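Long-range contacts in 373aa long hypothetical citrate synthase (Sulfolobus tokodaii, PDB 1VGP), which is a putative citrate synthase, a largely helical protein of the citrate synthase family that assembles from two copies of the chain: residues Ser47-Leu51 against Val337-Ala341; Pro75-Phe81 against Thr97-Leu102; Ala188-Val192 against Ser202-Gly206; Glu221-Met225 against Arg248-Phe252. Numbering follows the deposited sequence.

Contact 1: Ser47-Leu51 against Val337-Ala341; sequences SYLIL and VGWVA
Two buried helical turns lie side by side here, running in nearly the same direction: the axes of S47-L51 and V337-A341 come within 9.3 Å and cross at -25°. The backbones draw together toward the C-terminal ends, the CA-CA distance falling from 6.4 Å for S47 and V337 to 4.7 Å for L51 and A341. L51 (chi1 m, chi2 t) is one bump. Its CD2 fills a hollow on the opposite turn, 3.8 Å from both V337 O and A341 N, 3.9 Å from V340 CG1 and 4.1 Å from A341 CB. The small side chain of A341 lets I50 come in beside it, with I50 CG2 3.6 Å from A341 CB. Such apolar packing joins distant parts of the helical citrate synthase fold, for helix 43-52 lies far from helix 327-346 in sequence. V337 (chi1 t) is the reciprocal bump: it points at helix 43-52 and wedges its CG1 beside I50 and L51, 4.1 Å from I50 CG2 and 4.4 Å from L51 CD2. Its other methyl, V337 CG2, rests 3.7 Å from S47 OG, a hydroxyl that is hydrogen-bonded to F43 O within its own helix. I178 touches S47, I50 and V337, while I121 of helix 113-135 packs on V337 and V340. The CA-to-CB bond of W339 points away from helix 43-52, and its side chain packs on helix 184-193.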
# COMPACT_ATOMS: atom_id res chain seq x y z
N SER A 47 22.90 6.99 -3.39
CA SER A 47 22.01 5.85 -3.24
C SER A 47 22.70 4.67 -2.56
O SER A 47 22.12 4.03 -1.67
CB SER A 47 21.48 5.42 -4.61
OG SER A 47 20.61 6.41 -5.14
N TYR A 48 23.93 4.39 -2.97
CA TYR A 48 24.73 3.33 -2.34
C TYR A 48 24.97 3.65 -0.87
O TYR A 48 24.83 2.78 -0.00
CB TYR A 48 26.07 3.20 -3.08
CG TYR A 48 26.93 2.04 -2.61
CD1 TYR A 48 27.58 2.08 -1.37
CD2 TYR A 48 27.07 0.90 -3.39
CE1 TYR A 48 28.35 1.00 -0.92
CE2 TYR A 48 27.84 -0.18 -2.96
CZ TYR A 48 28.47 -0.13 -1.72
OH TYR A 48 29.18 -1.24 -1.28
N LEU A 49 25.35 4.90 -0.59
CA LEU A 49 25.55 5.34 0.78
C LEU A 49 24.33 4.98 1.61
O LEU A 49 24.43 4.45 2.72
CB LEU A 49 25.76 6.86 0.82
CG LEU A 49 25.88 7.50 2.20
CD1 LEU A 49 27.10 6.94 2.95
CD2 LEU A 49 25.98 9.00 2.05
N ILE A 50 23.17 5.28 1.05
CA ILE A 50 21.95 5.21 1.82
C ILE A 50 21.47 3.78 1.94
O ILE A 50 21.00 3.38 3.00
CB ILE A 50 20.88 6.15 1.19
CG1 ILE A 50 20.99 7.51 1.88
CG2 ILE A 50 19.48 5.58 1.35
CD1 ILE A 50 20.05 8.54 1.35
N LEU A 51 21.60 3.00 0.87
CA LEU A 51 21.24 1.59 0.95
C LEU A 51 22.17 0.81 1.90
O LEU A 51 21.71 -0.01 2.68
CB LEU A 51 21.28 0.93 -0.43
CG LEU A 51 20.24 1.34 -1.49
CD1 LEU A 51 20.39 0.44 -2.70
CD2 LEU A 51 18.84 1.25 -0.92
N VAL A 337 14.43 5.07 -3.34
CA VAL A 337 15.70 4.66 -2.79
C VAL A 337 15.62 4.68 -1.27
O VAL A 337 16.03 3.73 -0.60
CB VAL A 337 16.85 5.60 -3.24
CG1 VAL A 337 18.15 5.24 -2.53
CG2 VAL A 337 17.02 5.49 -4.75
N GLY A 338 15.07 5.76 -0.72
CA GLY A 338 14.84 5.82 0.71
C GLY A 338 13.94 4.70 1.23
O GLY A 338 14.22 4.09 2.25
N TRP A 339 12.85 4.44 0.52
CA TRP A 339 11.93 3.39 0.92
C TRP A 339 12.63 2.03 0.99
O TRP A 339 12.46 1.27 1.95
CB TRP A 339 10.76 3.30 -0.07
CG TRP A 339 9.89 4.50 -0.08
CD1 TRP A 339 9.77 5.44 0.90
CD2 TRP A 339 9.00 4.91 -1.14
NE1 TRP A 339 8.87 6.41 0.52
CE2 TRP A 339 8.38 6.11 -0.72
CE3 TRP A 339 8.67 4.37 -2.38
CZ2 TRP A 339 7.44 6.78 -1.51
CZ3 TRP A 339 7.73 5.04 -3.17
CH2 TRP A 339 7.13 6.23 -2.73
N VAL A 340 13.42 1.71 -0.03
CA VAL A 340 14.10 0.43 -0.09
C VAL A 340 15.05 0.32 1.10
O VAL A 340 15.11 -0.71 1.76
CB VAL A 340 14.89 0.28 -1.40
CG1 VAL A 340 15.72 -0.99 -1.39
CG2 VAL A 340 13.92 0.28 -2.57
N ALA A 341 15.77 1.41 1.36
CA ALA A 341 16.74 1.46 2.46
C ALA A 341 16.08 1.15 3.79
O ALA A 341 16.57 0.32 4.56
CB ALA A 341 17.40 2.84 2.52

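Contact 2: Pro75-Phe81 against Thr97-Leu102; sequences PDFIIKF and TAVSLL
F81 lays one face of its ring against L101, whose CD1 stands 4.0 Å from the F81 ring centroid and 26° off the ring normal, a CH-pi contact; the nearest pair is F81 CD2 and L101 CD1 at 3.7 Å. The two helices form an antiparallel alpha-hairpin, successive in the chain, with axes 9.8 Å apart at closest and N-to-C directions 159° apart. I78 and A98 set the register, their CA atoms 6.2 Å apart. P75 is the N-cap residue of helix 76-84, and the helical backbone continues through F81; T97-L102 is helical throughout. L101 (m, t) is the most covered residue of helix 91-105 here: besides meeting F81 (chi1 t), it puts CD2 3.8 Å from CE2 of F77 (chi1 t) and CB 3.8 Å from I78 CG2. I78 takes chi1 p and also reaches A98, CD1 to CB 4.4 Å. At the tip of the F81 ring, F81 CZ lies 3.6 Å from T97 CG2. The hairpin also forms part of the subunit interface: F81 packs on L101 of the second subunit, and T97 OG1, hydrogen-bonded to D93 O in its own helix, also bonds S100 OG of that subunit. The CA-to-CB bond of L102 points sideways, yet the chain (chi2 t) reaches the proline, bringing L102 CD2 to 3.7 Å from P75 CD.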
# COMPACT_ATOMS: atom_id res chain seq x y z
N PRO A 75 9.81 -4.53 -19.07
CA PRO A 75 9.32 -5.63 -19.90
C PRO A 75 8.19 -5.19 -20.82
O PRO A 75 7.54 -4.17 -20.59
CB PRO A 75 8.86 -6.68 -18.89
CG PRO A 75 8.58 -5.91 -17.66
CD PRO A 75 9.58 -4.79 -17.63
N ASP A 76 7.95 -5.97 -21.87
CA ASP A 76 7.03 -5.55 -22.93
C ASP A 76 5.61 -5.35 -22.43
O ASP A 76 4.89 -4.45 -22.90
CB ASP A 76 7.03 -6.57 -24.06
CG ASP A 76 8.42 -7.00 -24.46
OD1 ASP A 76 9.02 -7.80 -23.70
OD2 ASP A 76 8.91 -6.54 -25.51
N PHE A 77 5.20 -6.18 -21.48
CA PHE A 77 3.85 -6.12 -20.97
C PHE A 77 3.58 -4.75 -20.38
O PHE A 77 2.58 -4.11 -20.72
CB PHE A 77 3.62 -7.21 -19.91
CG PHE A 77 2.17 -7.44 -19.58
CD1 PHE A 77 1.23 -7.59 -20.60
CD2 PHE A 77 1.74 -7.50 -18.26
CE1 PHE A 77 -0.12 -7.80 -20.30
CE2 PHE A 77 0.40 -7.70 -17.95
CZ PHE A 77 -0.54 -7.85 -18.98
N ILE A 78 4.47 -4.26 -19.52
CA ILE A 78 4.23 -2.97 -18.88
C ILE A 78 4.40 -1.81 -19.87
O ILE A 78 3.68 -0.80 -19.79
CB ILE A 78 5.14 -2.76 -17.59
CG1 ILE A 78 6.46 -2.11 -17.98
CG2 ILE A 78 5.40 -4.09 -16.87
CD1 ILE A 78 6.54 -0.65 -17.56
N ILE A 79 5.31 -1.95 -20.83
CA ILE A 79 5.40 -0.96 -21.91
C ILE A 79 4.12 -0.94 -22.74
O ILE A 79 3.65 0.12 -23.16
CB ILE A 79 6.61 -1.26 -22.83
CG1 ILE A 79 7.88 -0.67 -22.20
CG2 ILE A 79 6.40 -0.64 -24.20
CD1 ILE A 79 9.17 -1.17 -22.80
N LYS A 80 3.55 -2.12 -22.95
CA LYS A 80 2.26 -2.27 -23.62
C LYS A 80 1.18 -1.55 -22.82
O LYS A 80 0.33 -0.85 -23.37
CB LYS A 80 1.93 -3.76 -23.72
CG LYS A 80 0.70 -4.10 -24.52
CD LYS A 80 0.80 -5.55 -24.98
CE LYS A 80 -0.56 -6.14 -25.37
NZ LYS A 80 -1.22 -5.43 -26.50
N PHE A 81 1.25 -1.73 -21.50
CA PHE A 81 0.38 -1.03 -20.58
C PHE A 81 0.46 0.47 -20.80
O PHE A 81 -0.57 1.15 -20.88
CB PHE A 81 0.79 -1.36 -19.13
CG PHE A 81 0.21 -0.42 -18.11
CD1 PHE A 81 -1.17 -0.31 -17.94
CD2 PHE A 81 1.05 0.35 -17.31
CE1 PHE A 81 -1.71 0.55 -16.98
CE2 PHE A 81 0.53 1.21 -16.36
CZ PHE A 81 -0.86 1.31 -16.19
N THR A 97 0.62 1.34 -10.76
CA THR A 97 0.24 0.17 -11.52
C THR A 97 1.46 -0.50 -12.15
O THR A 97 1.61 -1.74 -12.11
CB THR A 97 -0.77 0.58 -12.62
OG1 THR A 97 -1.80 1.38 -12.05
CG2 THR A 97 -1.41 -0.65 -13.25
N ALA A 98 2.35 0.30 -12.72
CA ALA A 98 3.52 -0.24 -13.40
C ALA A 98 4.40 -1.02 -12.43
O ALA A 98 4.88 -2.11 -12.74
CB ALA A 98 4.30 0.88 -14.04
N VAL A 99 4.61 -0.47 -11.24
CA VAL A 99 5.40 -1.16 -10.22
C VAL A 99 4.71 -2.47 -9.84
O VAL A 99 5.36 -3.49 -9.63
CB VAL A 99 5.58 -0.27 -8.96
CG1 VAL A 99 6.34 -1.04 -7.87
CG2 VAL A 99 6.31 1.01 -9.33
N SER A 100 3.39 -2.43 -9.74
CA SER A 100 2.61 -3.62 -9.44
C SER A 100 2.81 -4.67 -10.53
O SER A 100 3.01 -5.85 -10.23
CB SER A 100 1.12 -3.26 -9.35
OG SER A 100 0.36 -4.38 -8.95
N LEU A 101 2.77 -4.24 -11.78
CA LEU A 101 2.99 -5.13 -12.92
C LEU A 101 4.41 -5.68 -12.89
O LEU A 101 4.64 -6.86 -13.15
CB LEU A 101 2.74 -4.40 -14.23
CG LEU A 101 1.28 -4.01 -14.51
CD1 LEU A 101 1.22 -2.83 -15.46
CD2 LEU A 101 0.55 -5.20 -15.09
N LEU A 102 5.37 -4.82 -12.57
CA LEU A 102 6.75 -5.25 -12.46
C LEU A 102 6.86 -6.44 -11.51
O LEU A 102 7.62 -7.37 -11.76
CB LEU A 102 7.63 -4.10 -12.00
CG LEU A 102 8.11 -3.17 -13.12
CD1 LEU A 102 8.91 -2.01 -12.55
CD2 LEU A 102 8.97 -3.98 -14.09

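Contact 3: Ala188-Val192 against Ser202-Gly206; sequences ASLVV and SIVAG
A188 opens the first helical turn by pointing its CB at the neighbouring helix, 3.7 Å from A205 O and 4.4 Å from A205 CB. Next, S189 makes the closest approach: its CA lies 4.6 Å from S202 CA, and S189 OG donates a hydrogen bond of 3.2 Å to S202 O. That carbonyl also accepts the helical bond from G206 N (3.0 Å), and a CA-H...O contact from S189 CA at 3.6 Å adds to it. S189 OG is 3.7 Å from G206 CA; a CB on G206 would clash with this hydroxyl, so the absent side chain permits the fit. At V192 (chi1 t) the turn faces across again, placing CG2 3.6 Å from A205 CB and CG1 3.6 Å from S202 OG. The alanines, serines and glycine explain the tight pairing: the axes of the two segments approach to 7.5 Å, with N-to-C directions 153° apart, in an antiparallel alpha-hairpin of helices 184-193 and 199-210. The hairpin packs at the subunit interface, consistent with the helical dimer interface of citrate synthases: A188, V191, V192 and V204 touch the second subunit, V204 meeting V204 of that subunit. Within the chain, helix 327-346 covers S189 and L190 through W339 and I343, and helix 91-105 packs on I203 and V204.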
# COMPACT_ATOMS: atom_id res chain seq x y z
N ALA A 188 3.95 3.54 5.26
CA ALA A 188 3.06 2.63 4.54
C ALA A 188 3.88 1.49 3.95
O ALA A 188 3.48 0.33 4.01
CB ALA A 188 2.31 3.38 3.43
N SER A 189 5.04 1.83 3.38
CA SER A 189 6.03 0.87 2.90
C SER A 189 6.38 -0.15 3.96
O SER A 189 6.35 -1.36 3.72
CB SER A 189 7.32 1.60 2.51
OG SER A 189 7.34 1.85 1.13
N LEU A 190 6.73 0.36 5.14
CA LEU A 190 7.23 -0.45 6.23
C LEU A 190 6.14 -1.39 6.75
O LEU A 190 6.41 -2.54 7.11
CB LEU A 190 7.74 0.46 7.35
CG LEU A 190 9.24 0.72 7.51
CD1 LEU A 190 10.02 0.30 6.26
CD2 LEU A 190 9.45 2.20 7.82
N VAL A 191 4.90 -0.91 6.78
CA VAL A 191 3.81 -1.74 7.23
C VAL A 191 3.68 -2.97 6.33
O VAL A 191 3.57 -4.10 6.82
CB VAL A 191 2.47 -0.98 7.22
CG1 VAL A 191 1.35 -1.91 7.71
CG2 VAL A 191 2.57 0.28 8.09
N VAL A 192 3.70 -2.75 5.03
CA VAL A 192 3.62 -3.87 4.10
C VAL A 192 4.88 -4.74 4.21
O VAL A 192 4.79 -5.97 4.28
CB VAL A 192 3.44 -3.35 2.65
CG1 VAL A 192 3.59 -4.49 1.66
CG2 VAL A 192 2.07 -2.71 2.51
N SER A 202 5.44 -3.47 -1.27
CA SER A 202 5.79 -2.43 -0.32
C SER A 202 5.88 -1.08 -1.00
O SER A 202 5.38 -0.07 -0.49
CB SER A 202 7.13 -2.75 0.33
OG SER A 202 7.07 -3.98 1.04
N ILE A 203 6.54 -1.07 -2.16
CA ILE A 203 6.73 0.15 -2.94
C ILE A 203 5.43 0.68 -3.53
O ILE A 203 5.25 1.90 -3.64
CB ILE A 203 7.74 -0.10 -4.09
CG1 ILE A 203 9.07 -0.61 -3.51
CG2 ILE A 203 7.94 1.17 -4.89
CD1 ILE A 203 9.60 0.22 -2.35
N VAL A 204 4.53 -0.22 -3.90
CA VAL A 204 3.18 0.17 -4.33
C VAL A 204 2.47 0.92 -3.20
O VAL A 204 1.78 1.92 -3.45
CB VAL A 204 2.32 -1.07 -4.73
CG1 VAL A 204 0.87 -0.67 -4.90
CG2 VAL A 204 2.85 -1.69 -6.01
N ALA A 205 2.63 0.43 -1.97
CA ALA A 205 2.04 1.10 -0.81
C ALA A 205 2.69 2.46 -0.59
O ALA A 205 2.01 3.43 -0.28
CB ALA A 205 2.23 0.23 0.43
N GLY A 206 4.01 2.54 -0.77
CA GLY A 206 4.71 3.80 -0.67
C GLY A 206 4.16 4.86 -1.61
O GLY A 206 3.81 5.97 -1.19

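Contact 4: Glu221-Met225 against Arg248-Phe252; sequences EALKM and RIMGF
This is a partly buried helix-to-loop contact, in which a type II beta turn spanning I249 to F252 packs on helix 221-228. Both lie in the part of the chain that holds five successive helices, from 221-228 to 309-319, consistent with the small domain of citrate synthases. Helical angles hold through A222-M225. The turn places M250 near -55/135 and G251 at 83/12, a positive phi at which a side chain would jam against the preceding carbonyl O; it is closed by a weak hydrogen bond from F252 N to I249 O (3.0 Å). The register centres on A222 and M250, whose CA atoms are 4.9 Å apart. M250 is the residue most covered by the other segment: its CB sits 3.7 Å from A222 CA and 4.1 Å from A222 CB. One turn along the helix, M225 (chi1 t, chi2 t, chi3 p) extends toward the loop, with SD 4.4 Å from both I249 CG2 and M250 CB, and CE 4.1 Å from M250 O. M225 also touches Y238 and V292, so helices 235-244 and 281-300 also pack on it, while I249 packs on I239, L243 and L300. No hydrogen bond joins the two segments. At the outer edge E221 is held loosely by K224 in a long salt bridge, K224 having E228 as another partner. M250 (m, m, t) folds its thioether back toward this edge, bringing CE to 3.3 Å from E221 OE2.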
# COMPACT_ATOMS: atom_id res chain seq x y z
N GLU A 221 2.33 23.70 -5.53
CA GLU A 221 1.35 24.77 -5.67
C GLU A 221 2.10 26.09 -5.81
O GLU A 221 1.52 27.10 -6.22
CB GLU A 221 0.43 24.79 -4.45
CG GLU A 221 -0.80 23.90 -4.59
CD GLU A 221 -1.95 24.59 -5.29
OE1 GLU A 221 -2.82 23.89 -5.87
OE2 GLU A 221 -2.00 25.84 -5.27
N ALA A 222 3.38 26.06 -5.47
CA ALA A 222 4.27 27.22 -5.54
C ALA A 222 4.46 27.75 -6.95
O ALA A 222 4.46 28.96 -7.17
CB ALA A 222 5.62 26.88 -4.93
N LEU A 223 4.63 26.84 -7.91
CA LEU A 223 4.72 27.21 -9.32
C LEU A 223 3.45 27.93 -9.75
O LEU A 223 3.51 28.93 -10.48
CB LEU A 223 4.90 25.96 -10.19
CG LEU A 223 5.82 26.04 -11.41
CD1 LEU A 223 5.25 25.14 -12.50
CD2 LEU A 223 5.95 27.46 -11.92
N LYS A 224 2.31 27.42 -9.29
CA LYS A 224 1.01 28.00 -9.59
C LYS A 224 0.93 29.42 -9.05
O LYS A 224 0.47 30.34 -9.73
CB LYS A 224 -0.11 27.14 -8.97
CG LYS A 224 -1.51 27.70 -9.18
CD LYS A 224 -2.52 27.14 -8.17
CE LYS A 224 -3.61 28.17 -7.81
NZ LYS A 224 -3.18 29.14 -6.73
N MET A 225 1.39 29.59 -7.82
CA MET A 225 1.42 30.91 -7.20
C MET A 225 2.28 31.90 -7.99
O MET A 225 1.85 33.01 -8.27
CB MET A 225 1.94 30.80 -5.77
CG MET A 225 2.00 32.12 -5.04
SD MET A 225 2.85 31.97 -3.46
CE MET A 225 4.52 31.94 -3.99
N ARG A 248 -2.11 30.33 3.61
CA ARG A 248 -0.73 29.83 3.53
C ARG A 248 0.07 30.46 2.37
O ARG A 248 -0.49 30.89 1.37
CB ARG A 248 -0.76 28.30 3.38
CG ARG A 248 0.56 27.61 3.74
CD ARG A 248 0.86 27.66 5.25
NE ARG A 248 1.14 29.02 5.73
CZ ARG A 248 2.35 29.54 5.89
NH1 ARG A 248 3.43 28.80 5.65
NH2 ARG A 248 2.48 30.80 6.27
N ILE A 249 1.39 30.52 2.53
CA ILE A 249 2.26 30.88 1.42
C ILE A 249 2.96 29.63 0.91
O ILE A 249 3.80 29.06 1.61
CB ILE A 249 3.35 31.89 1.86
CG1 ILE A 249 2.69 33.17 2.39
CG2 ILE A 249 4.27 32.20 0.69
CD1 ILE A 249 1.86 33.93 1.35
N MET A 250 2.60 29.20 -0.29
CA MET A 250 3.11 27.96 -0.87
C MET A 250 4.63 27.94 -0.88
O MET A 250 5.27 28.93 -1.25
CB MET A 250 2.58 27.78 -2.29
CG MET A 250 1.10 28.05 -2.43
SD MET A 250 0.12 27.02 -1.32
CE MET A 250 -1.42 26.94 -2.24
N GLY A 251 5.20 26.81 -0.48
CA GLY A 251 6.64 26.67 -0.45
C GLY A 251 7.27 27.25 0.80
O GLY A 251 8.49 27.40 0.88
N PHE A 252 6.44 27.58 1.78
CA PHE A 252 6.95 28.06 3.06
C PHE A 252 6.52 27.14 4.18
O PHE A 252 5.58 26.36 4.03
CB PHE A 252 6.47 29.47 3.33
CG PHE A 252 7.40 30.53 2.84
CD1 PHE A 252 8.17 31.28 3.73
CD2 PHE A 252 7.49 30.82 1.48
CE1 PHE A 252 9.01 32.29 3.28
CE2 PHE A 252 8.34 31.83 1.01
CZ PHE A 252 9.10 32.57 1.90

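Overall arrangement
Contacts 1, 2 and 3 form one connected block of buried helix pairs, whereas contact 4 lies across the chain's centre, about 29 Å between centres from contacts 1 and 3 and 34 Å from contact 2. W339 of contact 1 packs on S189, I203 and G206 of contact 3; V99 of contact 2 meets I203 and V204. Contacts 2 and 3 both touch the second subunit, which contacts 1 and 4 do not. Contact 1 is aliphatic packing between near-parallel helices, without a hydrogen bond between its segments; bulky aromatic and aliphatic packing marks contact 2, small residues and a hydrogen bond contact 3, and contact 4, less buried, relies on methionines against a turn.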